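Long-range contacts in monoglyceride lipase (Saccharomyces cerevisiae, PDB 4ZWN), which hydrolyses monoacylglycerols to glycerol and free fatty acids, with a strong preference for monounsaturated chains, and also takes part in the breakdown of fatty acid ethyl esters: residues 44-49 and 95-100; 68-73 and 227-232; 136-141 and 161-166; 169-174 and 278-283; 265-270 and 295-300. The protein carries 2 engineered substitutions. All coordinates share one frame; numbering follows the deposited sequence.

Interaction 1: 44-49 and 95-100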
# COMPACT_ATOMS: atom_id res chain seq x y z
N ALA A 44 14.71 13.93 5.62
CA ALA A 44 14.51 12.55 6.07
C ALA A 44 15.40 11.58 5.30
O ALA A 44 15.64 11.75 4.11
CB ALA A 44 13.04 12.16 5.92
N LYS A 45 15.89 10.56 6.00
CA LYS A 45 16.71 9.53 5.38
C LYS A 45 15.85 8.32 5.05
O LYS A 45 15.59 7.47 5.90
CB LYS A 45 17.87 9.13 6.29
CG LYS A 45 18.91 8.26 5.61
CD LYS A 45 20.02 7.83 6.55
CE LYS A 45 19.53 6.80 7.56
NZ LYS A 45 20.65 6.19 8.33
N PHE A 46 15.41 8.25 3.80
CA PHE A 46 14.50 7.19 3.36
C PHE A 46 15.23 5.88 3.07
O PHE A 46 16.14 5.83 2.24
CB PHE A 46 13.73 7.64 2.12
CG PHE A 46 12.74 8.74 2.37
CD1 PHE A 46 13.12 10.07 2.28
CD2 PHE A 46 11.43 8.45 2.70
CE1 PHE A 46 12.22 11.08 2.51
CE2 PHE A 46 10.52 9.46 2.94
CZ PHE A 46 10.91 10.78 2.84
N GLY A 47 14.81 4.82 3.75
CA GLY A 47 15.27 3.48 3.42
C GLY A 47 14.43 2.93 2.29
O GLY A 47 13.20 3.02 2.32
N TYR A 48 15.07 2.36 1.27
CA TYR A 48 14.33 1.84 0.13
C TYR A 48 14.98 0.59 -0.46
O TYR A 48 16.13 0.27 -0.15
CB TYR A 48 14.19 2.91 -0.96
CG TYR A 48 15.50 3.27 -1.64
CD1 TYR A 48 15.87 2.66 -2.83
CD2 TYR A 48 16.35 4.21 -1.09
CE1 TYR A 48 17.06 2.98 -3.46
CE2 TYR A 48 17.54 4.54 -1.71
CZ TYR A 48 17.89 3.93 -2.89
OH TYR A 48 19.07 4.26 -3.51
N MET A 49 14.24 -0.10 -1.31
CA MET A 49 14.70 -1.32 -1.95
C MET A 49 14.36 -1.33 -3.43
O MET A 49 13.26 -0.93 -3.83
CB MET A 49 14.10 -2.55 -1.28
CG MET A 49 14.79 -2.97 -0.01
SD MET A 49 14.15 -4.56 0.55
CE MET A 49 15.16 -4.83 2.00
N ASP A 95 10.36 2.81 2.90
CA ASP A 95 9.73 3.12 4.17
C ASP A 95 9.37 4.60 4.17
O ASP A 95 10.25 5.46 4.06
CB ASP A 95 10.64 2.78 5.35
CG ASP A 95 10.85 1.28 5.52
OD1 ASP A 95 10.14 0.49 4.86
OD2 ASP A 95 11.72 0.89 6.33
N GLN A 96 8.08 4.90 4.24
CA GLN A 96 7.61 6.28 4.15
C GLN A 96 7.96 7.07 5.41
O GLN A 96 8.27 6.50 6.45
CB GLN A 96 6.10 6.32 3.92
CG GLN A 96 5.62 5.55 2.71
CD GLN A 96 4.11 5.52 2.60
OE1 GLN A 96 3.47 6.56 2.43
NE2 GLN A 96 3.53 4.34 2.71
N ARG A 97 7.90 8.40 5.29
CA ARG A 97 8.13 9.28 6.43
C ARG A 97 7.15 8.95 7.56
O ARG A 97 5.94 8.96 7.36
CB ARG A 97 8.00 10.74 6.01
CG ARG A 97 8.43 11.75 7.07
CD ARG A 97 8.18 13.17 6.60
NE ARG A 97 8.82 13.43 5.31
CZ ARG A 97 9.98 14.06 5.15
NH1 ARG A 97 10.63 14.52 6.21
NH2 ARG A 97 10.47 14.25 3.94
N GLY A 98 7.70 8.65 8.73
CA GLY A 98 6.88 8.30 9.88
C GLY A 98 6.87 6.81 10.14
O GLY A 98 6.30 6.34 11.13
N ALA A 99 7.50 6.05 9.25
CA ALA A 99 7.45 4.59 9.32
C ALA A 99 8.80 3.94 9.05
O ALA A 99 9.71 4.57 8.51
CB ALA A 99 6.41 4.06 8.34
N GLY A 100 8.91 2.67 9.43
CA GLY A 100 10.08 1.87 9.12
C GLY A 100 11.40 2.44 9.62
O GLY A 100 11.45 3.06 10.68

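Interaction 2: 68-73 and 227-232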
# COMPACT_ATOMS: atom_id res chain seq x y z
N HIS A 68 3.45 0.99 1.10
CA HIS A 68 3.06 0.18 2.25
C HIS A 68 1.99 0.86 3.09
O HIS A 68 1.72 2.05 2.94
CB HIS A 68 4.28 -0.15 3.12
CG HIS A 68 4.86 1.02 3.85
ND1 HIS A 68 4.29 1.55 4.99
CD2 HIS A 68 5.97 1.76 3.62
CE1 HIS A 68 5.02 2.56 5.42
NE2 HIS A 68 6.05 2.71 4.60
N GLY A 69 1.38 0.08 3.98
CA GLY A 69 0.35 0.60 4.87
C GLY A 69 0.90 1.03 6.21
O GLY A 69 2.09 0.84 6.51
N PHE A 70 0.04 1.62 7.03
CA PHE A 70 0.41 2.05 8.37
C PHE A 70 0.94 0.87 9.17
O PHE A 70 0.31 -0.19 9.22
CB PHE A 70 -0.79 2.69 9.07
CG PHE A 70 -0.48 3.21 10.45
CD1 PHE A 70 0.45 4.23 10.63
CD2 PHE A 70 -1.13 2.69 11.56
CE1 PHE A 70 0.73 4.71 11.90
CE2 PHE A 70 -0.85 3.17 12.83
CZ PHE A 70 0.08 4.18 13.00
N GLY A 71 2.11 1.05 9.78
CA GLY A 71 2.71 0.00 10.59
C GLY A 71 3.57 -0.98 9.82
O GLY A 71 4.24 -1.83 10.41
N GLU A 72 3.55 -0.87 8.49
CA GLU A 72 4.31 -1.78 7.64
C GLU A 72 5.67 -1.21 7.27
O GLU A 72 5.99 -0.07 7.59
CB GLU A 72 3.51 -2.11 6.37
CG GLU A 72 2.26 -2.95 6.61
CD GLU A 72 1.60 -3.37 5.32
OE1 GLU A 72 1.91 -2.76 4.27
OE2 GLU A 72 0.77 -4.31 5.35
N TYR A 73 6.47 -2.03 6.59
CA TYR A 73 7.80 -1.63 6.12
C TYR A 73 8.27 -2.64 5.07
O TYR A 73 7.50 -3.51 4.65
CB TYR A 73 8.80 -1.52 7.28
CG TYR A 73 9.04 -2.82 8.03
CD1 TYR A 73 8.06 -3.37 8.83
CD2 TYR A 73 10.26 -3.47 7.93
CE1 TYR A 73 8.28 -4.55 9.51
CE2 TYR A 73 10.49 -4.65 8.61
CZ TYR A 73 9.49 -5.19 9.40
OH TYR A 73 9.71 -6.37 10.08
N VAL A 227 6.16 -3.86 16.37
CA VAL A 227 5.71 -3.45 17.69
C VAL A 227 6.85 -2.75 18.42
O VAL A 227 7.99 -3.23 18.40
CB VAL A 227 5.23 -4.67 18.52
CG1 VAL A 227 4.32 -4.23 19.66
CG2 VAL A 227 4.50 -5.66 17.62
N PRO A 228 6.57 -1.61 19.07
CA PRO A 228 5.28 -0.91 19.09
C PRO A 228 5.05 -0.06 17.85
O PRO A 228 5.99 0.28 17.14
CB PRO A 228 5.38 -0.04 20.35
CG PRO A 228 6.83 0.25 20.46
CD PRO A 228 7.55 -0.97 19.96
N LEU A 229 3.79 0.29 17.61
CA LEU A 229 3.42 1.09 16.45
C LEU A 229 2.86 2.45 16.85
O LEU A 229 1.73 2.54 17.34
CB LEU A 229 2.41 0.33 15.59
CG LEU A 229 1.74 1.13 14.47
CD1 LEU A 229 2.79 1.77 13.57
CD2 LEU A 229 0.80 0.23 13.68
N TYR A 230 3.64 3.50 16.63
CA TYR A 230 3.21 4.85 16.99
C TYR A 230 2.74 5.65 15.78
O TYR A 230 3.37 5.62 14.72
CB TYR A 230 4.34 5.61 17.69
CG TYR A 230 4.87 4.91 18.92
CD1 TYR A 230 4.10 4.83 20.08
CD2 TYR A 230 6.13 4.33 18.93
CE1 TYR A 230 4.58 4.18 21.20
CE2 TYR A 230 6.62 3.69 20.04
CZ TYR A 230 5.84 3.62 21.18
OH TYR A 230 6.32 2.98 22.30
N GLY A 231 1.63 6.36 15.96
CA GLY A 231 1.14 7.28 14.95
C GLY A 231 0.69 8.58 15.58
O GLY A 231 0.05 8.57 16.63
N SER A 232 1.01 9.70 14.94
CA SER A 232 0.59 11.00 15.45
C SER A 232 -0.84 11.30 15.04
O SER A 232 -1.33 10.76 14.05
CB SER A 232 1.51 12.11 14.93
OG SER A 232 1.27 12.36 13.56

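Interaction 3: 136-141 and 161-166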
# COMPACT_ATOMS: atom_id res chain seq x y z
N ILE A 136 10.20 0.65 -19.90
CA ILE A 136 9.26 -0.24 -19.21
C ILE A 136 8.21 0.56 -18.42
O ILE A 136 8.50 1.63 -17.90
CB ILE A 136 9.99 -1.20 -18.25
CG1 ILE A 136 10.70 -0.43 -17.14
CG2 ILE A 136 10.98 -2.06 -19.01
CD1 ILE A 136 11.32 -1.31 -16.09
N PRO A 137 6.99 0.02 -18.35
CA PRO A 137 5.88 0.70 -17.67
C PRO A 137 6.02 0.70 -16.15
O PRO A 137 6.56 -0.25 -15.57
CB PRO A 137 4.66 -0.12 -18.09
CG PRO A 137 5.20 -1.48 -18.35
CD PRO A 137 6.56 -1.26 -18.94
N LEU A 138 5.54 1.76 -15.51
CA LEU A 138 5.58 1.88 -14.06
C LEU A 138 4.17 1.80 -13.48
O LEU A 138 3.32 2.64 -13.77
CB LEU A 138 6.24 3.19 -13.64
CG LEU A 138 6.33 3.43 -12.13
CD1 LEU A 138 7.21 2.38 -11.47
CD2 LEU A 138 6.86 4.83 -11.84
N PHE A 139 3.93 0.78 -12.66
CA PHE A 139 2.64 0.60 -12.01
C PHE A 139 2.71 1.00 -10.55
O PHE A 139 3.79 1.00 -9.95
CB PHE A 139 2.17 -0.86 -12.14
CG PHE A 139 1.89 -1.28 -13.56
CD1 PHE A 139 2.90 -1.80 -14.35
CD2 PHE A 139 0.62 -1.16 -14.08
CE1 PHE A 139 2.64 -2.19 -15.66
CE2 PHE A 139 0.35 -1.55 -15.38
CZ PHE A 139 1.36 -2.07 -16.17
N MET A 140 1.57 1.35 -9.97
CA MET A 140 1.51 1.78 -8.58
C MET A 140 0.60 0.87 -7.75
O MET A 140 -0.55 0.63 -8.11
CB MET A 140 1.04 3.24 -8.49
CG MET A 140 0.96 3.79 -7.07
SD MET A 140 0.60 5.55 -7.01
CE MET A 140 2.09 6.23 -7.73
N TRP A 141 1.13 0.38 -6.64
CA TRP A 141 0.43 -0.54 -5.76
C TRP A 141 0.43 0.00 -4.34
O TRP A 141 1.41 0.59 -3.89
CB TRP A 141 1.09 -1.92 -5.81
CG TRP A 141 0.54 -2.95 -4.86
CD1 TRP A 141 -0.37 -3.92 -5.15
CD2 TRP A 141 0.90 -3.14 -3.48
NE1 TRP A 141 -0.62 -4.69 -4.04
CE2 TRP A 141 0.15 -4.24 -3.00
CE3 TRP A 141 1.77 -2.49 -2.60
CZ2 TRP A 141 0.25 -4.69 -1.68
CZ3 TRP A 141 1.87 -2.94 -1.30
CH2 TRP A 141 1.11 -4.03 -0.85
N ASN A 161 -1.03 10.68 -15.08
CA ASN A 161 -1.31 10.25 -16.45
C ASN A 161 -0.15 9.46 -17.04
O ASN A 161 -0.23 8.96 -18.17
CB ASN A 161 -1.63 11.45 -17.34
CG ASN A 161 -2.88 12.19 -16.90
OD1 ASN A 161 -2.83 13.36 -16.52
ND2 ASN A 161 -4.02 11.51 -16.95
N GLU A 162 0.94 9.35 -16.29
CA GLU A 162 2.12 8.63 -16.74
C GLU A 162 2.21 7.24 -16.12
O GLU A 162 2.92 6.38 -16.61
CB GLU A 162 3.38 9.45 -16.43
CG GLU A 162 3.34 10.85 -17.01
CD GLU A 162 4.48 11.72 -16.53
OE1 GLU A 162 5.64 11.25 -16.55
OE2 GLU A 162 4.21 12.87 -16.12
N ILE A 163 1.48 7.04 -15.02
CA ILE A 163 1.40 5.73 -14.39
C ILE A 163 0.60 4.79 -15.27
O ILE A 163 -0.48 5.14 -15.75
CB ILE A 163 0.78 5.81 -12.98
CG1 ILE A 163 1.55 6.80 -12.11
CG2 ILE A 163 0.76 4.43 -12.33
CD1 ILE A 163 3.01 6.45 -11.95
N SER A 164 1.13 3.59 -15.49
CA SER A 164 0.53 2.65 -16.43
C SER A 164 -0.68 1.93 -15.85
O SER A 164 -1.50 1.41 -16.59
CB SER A 164 1.58 1.63 -16.88
OG SER A 164 2.55 2.25 -17.71
N GLY A 165 -0.78 1.89 -14.53
CA GLY A 165 -1.90 1.23 -13.88
C GLY A 165 -1.87 1.37 -12.37
O GLY A 165 -0.82 1.56 -11.77
N TYR A 166 -3.05 1.28 -11.75
CA TYR A 166 -3.17 1.42 -10.31
C TYR A 166 -3.75 0.16 -9.68
O TYR A 166 -4.74 -0.38 -10.15
CB TYR A 166 -4.03 2.63 -9.96
CG TYR A 166 -3.44 3.94 -10.41
CD1 TYR A 166 -3.69 4.44 -11.68
CD2 TYR A 166 -2.62 4.69 -9.56
CE1 TYR A 166 -3.16 5.64 -12.10
CE2 TYR A 166 -2.08 5.89 -9.97
CZ TYR A 166 -2.35 6.37 -11.24
OH TYR A 166 -1.82 7.56 -11.66

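Interaction 4: 169-174 and 278-283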
# COMPACT_ATOMS: atom_id res chain seq x y z
N SER A 169 -4.86 -2.59 -2.61
CA SER A 169 -5.01 -3.75 -1.75
C SER A 169 -5.76 -3.37 -0.48
O SER A 169 -5.18 -2.76 0.42
CB SER A 169 -3.64 -4.34 -1.39
OG SER A 169 -3.76 -5.31 -0.37
N GLY A 170 -7.03 -3.75 -0.43
CA GLY A 170 -7.93 -3.35 0.65
C GLY A 170 -7.70 -1.91 1.06
O GLY A 170 -7.34 -1.64 2.20
N PRO A 171 -7.89 -0.97 0.12
CA PRO A 171 -7.51 0.43 0.35
C PRO A 171 -8.28 1.06 1.50
O PRO A 171 -9.46 0.78 1.69
CB PRO A 171 -7.86 1.11 -0.98
CG PRO A 171 -8.93 0.27 -1.56
CD PRO A 171 -8.59 -1.14 -1.17
N LEU A 172 -7.59 1.90 2.28
CA LEU A 172 -8.23 2.60 3.38
C LEU A 172 -9.14 3.70 2.85
O LEU A 172 -8.69 4.81 2.58
CB LEU A 172 -7.19 3.19 4.33
CG LEU A 172 -7.74 4.02 5.49
CD1 LEU A 172 -8.63 3.19 6.38
CD2 LEU A 172 -6.60 4.63 6.29
N ILE A 173 -10.41 3.37 2.70
CA ILE A 173 -11.41 4.35 2.30
C ILE A 173 -12.32 4.63 3.49
O ILE A 173 -12.39 5.76 3.97
CB ILE A 173 -12.21 3.88 1.07
CG1 ILE A 173 -11.26 3.71 -0.13
CG2 ILE A 173 -13.31 4.86 0.74
CD1 ILE A 173 -11.95 3.33 -1.43
N ILE A 174 -13.00 3.60 3.97
CA ILE A 174 -13.74 3.70 5.23
C ILE A 174 -13.42 2.51 6.13
O ILE A 174 -13.34 1.37 5.67
CB ILE A 174 -15.27 3.75 5.02
CG1 ILE A 174 -15.71 2.68 4.02
CG2 ILE A 174 -15.69 5.13 4.55
CD1 ILE A 174 -17.20 2.46 3.98
N LYS A 278 -17.08 -2.06 1.60
CA LYS A 278 -18.02 -1.07 1.08
C LYS A 278 -17.31 0.09 0.39
O LYS A 278 -17.80 0.64 -0.59
CB LYS A 278 -18.91 -0.53 2.21
CG LYS A 278 -20.03 -1.48 2.66
CD LYS A 278 -20.81 -0.91 3.84
CE LYS A 278 -21.93 -1.83 4.29
NZ LYS A 278 -21.45 -3.19 4.66
N GLY A 279 -16.14 0.46 0.91
CA GLY A 279 -15.36 1.55 0.34
C GLY A 279 -14.87 1.24 -1.06
O GLY A 279 -14.96 2.08 -1.95
N SER A 280 -14.35 0.04 -1.25
CA SER A 280 -13.86 -0.40 -2.55
C SER A 280 -15.01 -0.56 -3.55
O SER A 280 -14.87 -0.23 -4.73
CB SER A 280 -13.09 -1.71 -2.42
OG SER A 280 -11.97 -1.57 -1.56
N GLU A 281 -16.14 -1.07 -3.08
CA GLU A 281 -17.30 -1.26 -3.95
C GLU A 281 -17.79 0.07 -4.52
O GLU A 281 -18.08 0.17 -5.71
CB GLU A 281 -18.44 -1.96 -3.20
CG GLU A 281 -18.14 -3.41 -2.86
CD GLU A 281 -19.16 -4.00 -1.90
OE1 GLU A 281 -19.88 -3.23 -1.23
OE2 GLU A 281 -19.25 -5.25 -1.82
N LYS A 282 -17.87 1.08 -3.66
CA LYS A 282 -18.37 2.39 -4.08
C LYS A 282 -17.35 3.12 -4.95
O LYS A 282 -17.72 3.85 -5.87
CB LYS A 282 -18.74 3.24 -2.87
CG LYS A 282 -19.40 4.56 -3.22
CD LYS A 282 -19.84 5.31 -1.97
CE LYS A 282 -20.54 6.61 -2.31
NZ LYS A 282 -19.63 7.58 -2.99
N PHE A 283 -16.06 2.93 -4.66
CA PHE A 283 -15.02 3.60 -5.43
C PHE A 283 -15.03 3.14 -6.89
O PHE A 283 -14.96 3.97 -7.80
CB PHE A 283 -13.63 3.34 -4.83
CG PHE A 283 -12.52 4.02 -5.58
CD1 PHE A 283 -12.21 5.34 -5.34
CD2 PHE A 283 -11.80 3.33 -6.54
CE1 PHE A 283 -11.20 5.97 -6.04
CE2 PHE A 283 -10.79 3.95 -7.25
CZ PHE A 283 -10.49 5.27 -7.00

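Interaction 5: 265-270 and 295-300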
# COMPACT_ATOMS: atom_id res chain seq x y z
N ILE A 265 -7.58 -1.66 -10.60
CA ILE A 265 -8.11 -2.88 -10.03
C ILE A 265 -7.92 -2.83 -8.52
O ILE A 265 -6.86 -2.47 -8.01
CB ILE A 265 -7.45 -4.14 -10.63
CG1 ILE A 265 -8.15 -5.42 -10.15
CG2 ILE A 265 -5.94 -4.19 -10.37
CD1 ILE A 265 -7.88 -6.64 -11.01
N ILE A 266 -8.99 -3.14 -7.80
CA ILE A 266 -8.92 -3.21 -6.34
C ILE A 266 -9.09 -4.65 -5.88
O ILE A 266 -10.02 -5.35 -6.34
CB ILE A 266 -9.98 -2.31 -5.67
CG1 ILE A 266 -9.65 -0.82 -5.91
CG2 ILE A 266 -10.04 -2.59 -4.18
CD1 ILE A 266 -10.67 0.17 -5.35
N MET A 267 -8.19 -5.10 -5.01
CA MET A 267 -8.33 -6.45 -4.45
C MET A 267 -8.52 -6.33 -2.95
O MET A 267 -7.75 -5.63 -2.25
CB MET A 267 -7.14 -7.30 -4.79
CG MET A 267 -6.82 -7.19 -6.24
SD MET A 267 -5.19 -7.59 -6.78
CE MET A 267 -5.49 -7.47 -8.54
N HIS A 268 -9.54 -7.01 -2.44
CA HIS A 268 -10.03 -6.77 -1.09
C HIS A 268 -10.59 -8.04 -0.50
O HIS A 268 -11.48 -8.65 -1.09
CB HIS A 268 -11.09 -5.66 -1.12
CG HIS A 268 -11.29 -4.96 0.19
ND1 HIS A 268 -11.54 -3.61 0.27
CD2 HIS A 268 -11.24 -5.41 1.47
CE1 HIS A 268 -11.65 -3.26 1.54
NE2 HIS A 268 -11.47 -4.33 2.28
N GLY A 269 -10.10 -8.43 0.68
CA GLY A 269 -10.62 -9.61 1.35
C GLY A 269 -12.06 -9.41 1.75
O GLY A 269 -12.42 -8.36 2.29
N GLN A 270 -12.90 -10.40 1.47
CA GLN A 270 -14.31 -10.31 1.78
C GLN A 270 -14.52 -10.23 3.28
O GLN A 270 -15.44 -9.56 3.75
CB GLN A 270 -15.06 -11.51 1.19
CG GLN A 270 -16.56 -11.48 1.41
CD GLN A 270 -17.24 -10.33 0.70
OE1 GLN A 270 -17.35 -10.33 -0.53
NE2 GLN A 270 -17.69 -9.34 1.46
N LYS A 295 -12.12 -7.01 -7.20
CA LYS A 295 -12.11 -8.43 -6.87
C LYS A 295 -12.22 -8.63 -5.36
O LYS A 295 -11.42 -8.10 -4.59
CB LYS A 295 -10.85 -9.11 -7.40
CG LYS A 295 -10.86 -9.37 -8.90
CD LYS A 295 -9.67 -10.21 -9.33
CE LYS A 295 -9.67 -10.47 -10.83
NZ LYS A 295 -10.92 -11.16 -11.27
N LEU A 296 -13.24 -9.38 -4.95
CA LEU A 296 -13.43 -9.72 -3.55
C LEU A 296 -13.04 -11.17 -3.33
O LEU A 296 -13.37 -12.03 -4.15
CB LEU A 296 -14.88 -9.47 -3.12
CG LEU A 296 -15.34 -8.01 -3.17
CD1 LEU A 296 -16.82 -7.90 -2.83
CD2 LEU A 296 -14.51 -7.17 -2.22
N TYR A 297 -12.34 -11.44 -2.24
CA TYR A 297 -11.83 -12.79 -2.00
C TYR A 297 -12.43 -13.43 -0.75
O TYR A 297 -12.17 -12.98 0.37
CB TYR A 297 -10.31 -12.77 -1.90
CG TYR A 297 -9.64 -12.34 -3.19
CD1 TYR A 297 -9.24 -13.28 -4.13
CD2 TYR A 297 -9.42 -11.00 -3.47
CE1 TYR A 297 -8.64 -12.90 -5.32
CE2 TYR A 297 -8.82 -10.61 -4.65
CZ TYR A 297 -8.43 -11.56 -5.57
OH TYR A 297 -7.83 -11.18 -6.75
N PRO A 298 -13.19 -14.48 -0.95
CA PRO A 298 -13.84 -15.19 0.14
C PRO A 298 -12.86 -15.87 1.04
O PRO A 298 -11.94 -16.48 0.58
CB PRO A 298 -14.67 -16.22 -0.59
CG PRO A 298 -14.93 -15.61 -1.89
CD PRO A 298 -13.68 -14.92 -2.25
N GLY A 299 -13.06 -15.75 2.33
CA GLY A 299 -12.17 -16.32 3.31
C GLY A 299 -10.96 -15.50 3.58
O GLY A 299 -10.15 -15.84 4.39
N ALA A 300 -10.80 -14.40 2.88
CA ALA A 300 -9.63 -13.60 3.08
C ALA A 300 -9.91 -12.41 3.96
O ALA A 300 -11.01 -12.05 4.16
CB ALA A 300 -9.03 -13.19 1.77

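Interaction 1: 44-49 and 95-100
Arg97 turns one face of its guanidinium to Ala44 and passes the rim of the Phe46 ring, so one cationic end meets two apolar side chains of strand 44-51. Ala44 CB sits over that face, 3.4 Å from Arg97 NH1. Phe46 offers its edge instead: CZ comes within 3.7 Å of Arg97 NH2, and ring and guanidinium planes stand 79° apart, far from a stack. With CG anti to the backbone N (chi1 -171°) and a bend at chi3, the arginine chain rises from its turn up to the strand. Its charge is answered by Asp119 through a salt bridge from NE, while NH1 bonds the Asp42 carbonyl. Replacing it by alanine would probably leave Asp119 without its cationic mate and uncover the flank of Phe46. At the other end of the contact Asp95 N donates to Gly47 O at 2.9 Å, and Asp95 O lies near the plane of the Phe46 ring, 3.5 Å from CD2. Gln96 to Ala99 form a type II turn. The loop thus leaves strand 89-94 still tied to its antiparallel neighbour 44-51, with Phe46 also meeting Phe123 of helix 113-134 edge-to-face and strand 37-41 flanking 44-51 on its other side.

Interaction 2: 68-73 and 227-232
Phe70 and Leu229 carry this contact, the leucine laid against the phenylalanine ring. Leu229 CD1 stands over a face of the ring, 4.0 Å from its centroid and 24° off the normal, a CH-pi contact displaced toward the rim. The second methyl, CD2, approaches the ring atom Phe70 CE2 at 3.5 Å, so both branches of the leucine are engaged. With CG anti to the backbone N (chi1 -178°), the Phe70 ring is carried up to Leu229, and its far end reaches the backbone beyond: Gly231 CA lies at the ring edge, 3.8 Å from CZ. A side chain at Gly231 would run into that ring atom. Gly71 is doubly constrained: a beta carbon would collide with Leu229 CD2 and, at these backbone angles, press on the Phe70 carbonyl O; its CA is 3.5 Å from Leu229 CD1.

No hydrogen bond crosses between the segments; the polar groups of 68-73 fix their own loop. Gly69 to Glu72 make a type II turn, in which Gly69 O accepts from Glu72 N and from His68 ND1 (2.8 Å), the two donors arriving from opposite faces of the carbonyl plane. Gly69 N in turn bonds Glu72 OE1 at 2.9 Å, a nearly straight bond. His68 NE2 receives the N-H of Gln96, joining this loop to the next.

The His-Gly sequence after strand 62-67 is the place where alpha/beta hydrolases commonly form the oxyanion hole. The Phe70 side chain is about 6 Å from that of the presumed nucleophile Ser144, which places this phenylalanine beside the active site.

Interaction 3: 136-141 and 161-166
Ser164 N and Leu138 O, 2.9 Å apart, make the first of two hydrogen bonds joining neighbouring parallel strands of a beta-alpha-beta unit, 138-143 and 165-169, whose connection is helix 145-156. The second runs from Met140 N to Gly165 O at 3.0 Å. Round this ladder the side chains divide between the faces of the sheet. On the Phe139 side, Ser164 CB lies over the phenylalanine ring, 3.9 Å from its centroid, a CH-pi contact. Phe139 CD2 closes on Gly165 N at 3.4 Å, and a side chain on that glycine would strike the ring. On the Met140 side, Ile163 CG2 packs on Met140 CB at 4.0 Å and also covers a face of the Tyr166 ring.

Further out, Cys150 of helix 145-156 touches both Met140 and Tyr166, while Leu138 rests on Leu128 of helix 113-134. Tyr166 OH bonds the carbonyl of Lys160, which ties the tyrosine ring to the loop ahead of its own strand. Met140 runs extended through chi1 and chi2 (CG anti to the backbone N, chi1 -180°), which carries SD to the edge of the Tyr166 ring, a Met-aromatic contact with SD 4.0 Å from Tyr166 CE2.

Interaction 4: 169-174 and 278-283
The loop 169-174 passes along one side of helix 277-286, nearest at Ile173 and Gly279, whose CA atoms are 5.2 Å apart, and no hydrogen bond links the two segments. Gly279 is what permits this closeness: a beta carbon there would point into the loop and collide with Ile173 CB. Ile173 takes the place instead. Its CG1 lies anti to the carbonyl carbon (chi1 -63°) and the chain continues extended, laying CD1 along the helix, 3.3 Å from Gly279 O and 3.8 Å from Phe283 CB one turn further on. CG2 of the same isoleucine rests on Gly279 CA at 3.9 Å. Ile174 covers the preceding part of the helix, its CD1 meeting both Gly279 N at 3.8 Å and the CB of Lys278, whose chain then departs from the loop.

In the alpha/beta hydrolase fold this loop follows strand 165-169 and the helix follows strand 264-269, so the contact brings together the connections beyond two adjacent parallel strands. Tyr247 of helix 233-248 packs on both Ile173 and Ile174.

Pro171 fills the inner end of the contact. Its ring atom CD lies 3.4 Å from Ser280 OG, a van der Waals approach; the hydroxyl's hydrogen bond is with His268 ND1. The proline ring also touches His268 and Ile266 of strand 264-269, and its side chain is about 7 Å from those of Ser144 and Asp272, assigned as nucleophile and charge-relay acid. Just before it, the carbonyl of Gly170 accepts from Asn275 ND2.

Interaction 5: 265-270 and 295-300
Tyr297 lies beside Met267 on one face of the parallel pair 264-269 and 292-297, in a beta-alpha-beta unit at the margin of the central sheet. From CB, set with CG anti to the carbonyl carbon (chi1 -64°), the ring turns back along its neighbour: Tyr297 CD2 passes His268 O at 3.9 Å, its CE2 meets Met267 CB at 3.7 Å, and its OH comes to 4.1 Å from Met267 CG. The methionine and the carbonyl lie at the ring's edge. The hydroxyl goes on to bond Asp319 of helix 310-326. A valine in its place would probably leave Asp319 without this partner and open a gap beside Met267.

Four backbone bonds run alongside, beginning with Lys295 N to Ile266 O at 2.8 Å, almost straight. On the other face Leu296 CD2 packs against His268 CB at 3.9 Å. His268, its imidazole held by Ser280 OG and the Asn275 carbonyl, brings its side chain within about 3 Å (nearest atoms) of that of Asp272, the presumed charge-relay acid. Tyr297 to Ala300 form a type II turn, and Tyr297 O accepts from Ala300 N and, on the opposite face of its carbonyl plane, from Gln270 N at 2.9 Å.

Overall arrangement
Interactions 3 and 5 join neighbouring parallel strands by backbone hydrogen bonds, and strands 165-169 and 264-269 link them directly through Tyr166 O and Ile265 N. Interaction 1 reaches the same sheet on its antiparallel side, where a single backbone bond is joined by a partly exposed arginine that meets Ala44 and Phe46. Interactions 2 and 4 involve loops following strands, rely on apolar packing against glycines and have no hydrogen bond between their segments; interaction 2 is a surface contact, the other four are buried. Interaction 4 adjoins interaction 5 through Ser280 and His268, and interaction 1 adjoins interaction 2 through Gln96 and His68, whereas interactions 1 and 5 lie about 28 Å apart, centre to centre.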